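Local coordinates for protein pid-3 (Caenorhabditis elegans, PDB 7OCX), which pairs through its RNA recognition motif domain with that of tofu-6 in assembling the PETISCO complex of piRNA biogenesis, at the interface of chains A and B. Residues are numbered along the deposited sequence; one frame, centred on the assembly and turned at random. Chains: chain A, Protein pid-3; chain B, Embryonic developmental protein tofu-6.

Contact 1: the interface of chains A and B. Residues chain A 35-36, 61, 65; chain B 42, 65.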
loop_
_atom_site.group_PDB
_atom_site.type_symbol
_atom_site.label_atom_id
_atom_site.label_comp_id
_atom_site.label_asym_id
_atom_site.label_seq_id
_atom_site.Cartn_x
_atom_site.Cartn_y
_atom_site.Cartn_z
ATOM N N PRO A 35 5.782 -1.331 -0.269
ATOM C CA PRO A 35 5.715 -1.211 1.201
ATOM C C PRO A 35 6.721 -0.222 1.820
ATOM O O PRO A 35 6.884 -0.266 3.058
ATOM C CB PRO A 35 6.058 -2.628 1.660
ATOM C CG PRO A 35 7.089 -3.069 0.620
ATOM C CD PRO A 35 6.737 -2.374 -0.690
ATOM N N TYR A 36 7.378 0.604 0.998
ATOM C CA TYR A 36 8.440 1.484 1.490
ATOM C C TYR A 36 7.867 2.536 2.427
ATOM O O TYR A 36 6.754 3.034 2.231
ATOM C CB TYR A 36 9.239 2.156 0.337
ATOM C CG TYR A 36 9.834 1.084 -0.532
ATOM C CD1 TYR A 36 10.856 0.280 -0.038
ATOM C CD2 TYR A 36 9.319 0.792 -1.791
ATOM C CE1 TYR A 36 11.334 -0.802 -0.774
ATOM C CE2 TYR A 36 9.828 -0.262 -2.546
ATOM C CZ TYR A 36 10.839 -1.048 -2.034
ATOM O OH TYR A 36 11.327 -2.088 -2.762
ATOM N N GLN A 61 15.539 1.121 -3.908
ATOM C CA GLN A 61 14.669 -0.012 -4.209
ATOM C C GLN A 61 13.364 0.460 -4.836
ATOM O O GLN A 61 12.839 -0.193 -5.752
ATOM C CB GLN A 61 14.411 -0.833 -2.950
ATOM C CG GLN A 61 15.657 -1.467 -2.352
ATOM C CD GLN A 61 15.380 -2.087 -0.997
ATOM O OE1 GLN A 61 15.049 -3.268 -0.883
ATOM N NE2 GLN A 61 15.457 -1.261 0.034
ATOM N N ASP A 65 11.909 -0.659 -8.398
ATOM C CA ASP A 65 10.601 -1.316 -8.464
ATOM C C ASP A 65 9.624 -0.573 -9.375
ATOM O O ASP A 65 8.814 -1.211 -10.073
ATOM C CB ASP A 65 9.952 -1.404 -7.081
ATOM C CG ASP A 65 10.585 -2.430 -6.181
ATOM O OD1 ASP A 65 11.425 -3.200 -6.647
ATOM O OD2 ASP A 65 10.141 -2.533 -4.996
ATOM N N LYS B 42 13.301 -7.411 0.374
ATOM C CA LYS B 42 13.437 -5.981 0.498
ATOM C C LYS B 42 14.080 -5.632 1.838
ATOM O O LYS B 42 13.893 -6.313 2.848
ATOM C CB LYS B 42 12.082 -5.294 0.339
ATOM C CG LYS B 42 11.434 -5.471 -1.041
ATOM C CD LYS B 42 10.034 -4.851 -1.050
ATOM C CE LYS B 42 9.366 -4.926 -2.416
ATOM N NZ LYS B 42 9.068 -6.292 -2.813
ATOM N N MET B 65 12.487 -5.563 5.304
ATOM C CA MET B 65 11.221 -4.854 5.203
ATOM C C MET B 65 10.085 -5.611 5.878
ATOM O O MET B 65 9.084 -4.995 6.263
ATOM C CB MET B 65 10.880 -4.601 3.737
ATOM C CG MET B 65 9.685 -3.717 3.598
ATOM S SD MET B 65 9.943 -1.972 3.878
ATOM C CE MET B 65 11.576 -1.675 3.210
#
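B:Lys42 lays its aliphatic chain across A:Pro35 and A:Tyr36, meeting each side chain at about a right angle. Its methylenes do the touching: CD of the lysine lies 3.8 Å from CG of the A:Pro35 ring and 4.0 Å from CZ of A:Tyr36. The chain is extended as far as CE and then bends at its last torsion (chi4 67°), turning the terminal amine NZ away from the line of the methylenes. Lysine suits such a place because its long hydrocarbon stem can pack on apolar groups while its polar group stays at the end.

Around that stem lie polar atoms of chain A. The phenol OH of A:Tyr36 is 3.5 Å from CE of B:Lys42, a contact with carbon. OH of A:Tyr36 also donates a 2.6 Å hydrogen bond to OD2 of the A:Asp65 carboxylate, met from above the carboxylate plane, 46° out of it. This bond ties the phenol to the helix and should limit swinging of the ring. NZ of B:Lys42 stays 4.5 Å from OD2 of A:Asp65, too far for a salt bridge, though the opposite charges may still attract. Nearer the lysine backbone, the amide oxygen OE1 of A:Gln61 approaches CA of B:Lys42 at 3.4 Å.

B:Met65 crosses A:Tyr36 at about a right angle. Bends at chi2 and chi3 bring the methyl CE of B:Met65 to the CD1–CE1 rim, 3.9 Å from CD1 of A:Tyr36. The flexible, unbranched thioether thus reaches from the proline ring, which its CG touches, to the tyrosine. A:Pro35, which follows a cis peptide bond, also places CD over the rim of a face of A:Tyr36.

This mostly apolar part of the pid-3–tofu-6 RNA recognition motif interface joins the loop before strand 38-45 and helix 56-66 of chain A to B:Lys42, just before strand 43-43, and B:Met65, between strand 57-64 and helix 67-75.

Contact 2: the interface of chains A and B. Residues chain A 55, 57-58; chain B 43-47.
B:Ser44 (phi/psi -88/-39°) breaks the extended run between B:Val43 and B:Tyr45, and its backbone carbonyl points its oxygen at A:Asn55 and A:Gln58. Both side-chain amides donate to it in the carbonyl plane: ND2 of A:Asn55 at 2.9 Å from B:Ser44 O, and NE2 of A:Gln58 at 3.0 Å from the same oxygen. Both bonds are nearly straight at the hydrogen; what differs is the approach to the carbonyl, A:Asn55 coming more nearly end-on and A:Gln58 at a sharper angle, on a lone pair. The accepting oxygen lies nearly in the plane of each amide.

A:Asn55 is doubly engaged. With CG between its backbone N and carbonyl carbon (chi1 55°), OD1 of A:Asn55 turns back to accept from the backbone N of A:Gln58 at 3.0 Å, capping the helix start while ND2 reaches chain B. Replacing A:Asn55 by alanine is likely to deprive B:Ser44 O of one donor and the helix start of its side-chain cap. The longer glutamine reaches the carbonyl from within the helix; its NE2 also meets a water that contacts the B:Ser44 hydroxyl.

Beside this polar centre, A:Phe57 offers a flat apolar surface. CB of B:Cys46 sits over one face, 3.9 Å from the ring centroid of A:Phe57, in a CH-pi contact offset toward the rim; cysteine is small enough to let its CB come close. CD1 of B:Tyr45 lies against the A:Asn55 amide, the side chains crossing obliquely and their planes 31° apart.

Chain A contributes the residue preceding helix 56-66 and the helix's first turn, while chain B contributes strand 43-43 and the start of strand 45-51 with the break between them.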
loop_
_atom_site.group_PDB
_atom_site.type_symbol
_atom_site.label_atom_id
_atom_site.label_comp_id
_atom_site.label_asym_id
_atom_site.label_seq_id
_atom_site.Cartn_x
_atom_site.Cartn_y
_atom_site.Cartn_z
ATOM N N ASN A 55 14.995 6.255 3.936
ATOM C CA ASN A 55 16.439 6.368 3.721
ATOM C C ASN A 55 16.788 6.049 2.278
ATOM O O ASN A 55 15.940 5.657 1.476
ATOM C CB ASN A 55 17.222 5.441 4.658
ATOM C CG ASN A 55 16.783 3.985 4.543
ATOM O OD1 ASN A 55 16.738 3.398 3.443
ATOM N ND2 ASN A 55 16.482 3.383 5.685
ATOM N N PHE A 57 18.351 3.618 0.929
ATOM C CA PHE A 57 18.179 2.241 0.465
ATOM C C PHE A 57 16.760 2.004 -0.030
ATOM O O PHE A 57 16.551 1.314 -1.047
ATOM C CB PHE A 57 18.510 1.238 1.581
ATOM C CG PHE A 57 19.868 1.392 2.150
ATOM C CD1 PHE A 57 20.988 0.946 1.457
ATOM C CD2 PHE A 57 20.043 2.013 3.367
ATOM C CE1 PHE A 57 22.261 1.110 1.979
ATOM C CE2 PHE A 57 21.315 2.205 3.882
ATOM C CZ PHE A 57 22.422 1.744 3.191
ATOM N N GLN A 58 15.776 2.561 0.685
ATOM C CA GLN A 58 14.405 2.530 0.212
ATOM C C GLN A 58 14.228 3.355 -1.059
ATOM O O GLN A 58 13.497 2.923 -1.962
ATOM C CB GLN A 58 13.474 2.964 1.345
ATOM C CG GLN A 58 13.648 2.026 2.559
ATOM C CD GLN A 58 12.480 2.044 3.504
ATOM O OE1 GLN A 58 11.363 2.393 3.113
ATOM N NE2 GLN A 58 12.736 1.712 4.773
ATOM N N VAL B 43 14.890 -4.582 1.825
ATOM C CA VAL B 43 15.667 -4.151 2.983
ATOM C C VAL B 43 15.162 -2.800 3.451
ATOM O O VAL B 43 15.093 -1.852 2.664
ATOM C CB VAL B 43 17.168 -4.067 2.648
ATOM C CG1 VAL B 43 17.955 -3.542 3.839
ATOM C CG2 VAL B 43 17.704 -5.436 2.191
ATOM N N SER B 44 14.853 -2.684 4.744
ATOM C CA SER B 44 14.384 -1.406 5.266
ATOM C C SER B 44 15.514 -0.498 5.723
ATOM O O SER B 44 15.445 0.721 5.535
ATOM C CB SER B 44 13.438 -1.635 6.450
ATOM O OG SER B 44 13.188 -0.417 7.123
ATOM N N TYR B 45 16.547 -1.060 6.351
ATOM C CA TYR B 45 17.675 -0.275 6.829
ATOM C C TYR B 45 18.925 -1.131 6.895
ATOM O O TYR B 45 18.861 -2.328 7.157
ATOM C CB TYR B 45 17.477 0.336 8.217
ATOM C CG TYR B 45 18.500 1.415 8.546
ATOM C CD1 TYR B 45 18.903 2.338 7.577
ATOM C CD2 TYR B 45 19.042 1.528 9.825
ATOM C CE1 TYR B 45 19.831 3.326 7.866
ATOM C CE2 TYR B 45 19.965 2.523 10.126
ATOM C CZ TYR B 45 20.352 3.417 9.142
ATOM O OH TYR B 45 21.266 4.400 9.448
ATOM N N CYS B 46 20.065 -0.466 6.763
ATOM C CA CYS B 46 21.346 -1.113 6.595
ATOM C C CYS B 46 22.437 -0.155 7.042
ATOM O O CYS B 46 22.521 0.953 6.512
ATOM C CB CYS B 46 21.501 -1.475 5.120
ATOM S SG CYS B 46 22.911 -2.346 4.764
ATOM N N ARG B 47 23.285 -0.570 7.984
ATOM C CA ARG B 47 24.363 0.322 8.377
ATOM C C ARG B 47 25.549 -0.480 8.897
ATOM O O ARG B 47 25.394 -1.527 9.528
ATOM C CB ARG B 47 23.880 1.338 9.434
ATOM C CG ARG B 47 24.931 2.358 9.899
ATOM C CD ARG B 47 25.400 3.357 8.799
ATOM N NE ARG B 47 24.439 4.372 8.361
ATOM C CZ ARG B 47 23.765 4.364 7.215
ATOM N NH1 ARG B 47 23.845 3.348 6.360
ATOM N NH2 ARG B 47 23.003 5.413 6.907
HETATM O O HOH W 1 11.091 0.961 7.186
#

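The C-alpha centres of contact 1 and contact 2 lie about 9 Å apart, making them neighbouring parts of one pid-3–tofu-6 interface. Helix 56-66 of chain A runs through both, its first turn serving contact 2 and its later turns contact 1. On chain B, B:Lys42 of contact 1 leads directly into the 43-47 segment of contact 2. Mostly apolar packing thus adjoins a specific polar grip on a backbone carbonyl. Such a combination probably fixes the relative orientation of the two RNA recognition motif domains, which may help PETISCO assemble in a defined way; the deposited assembly holds two copies of each chain.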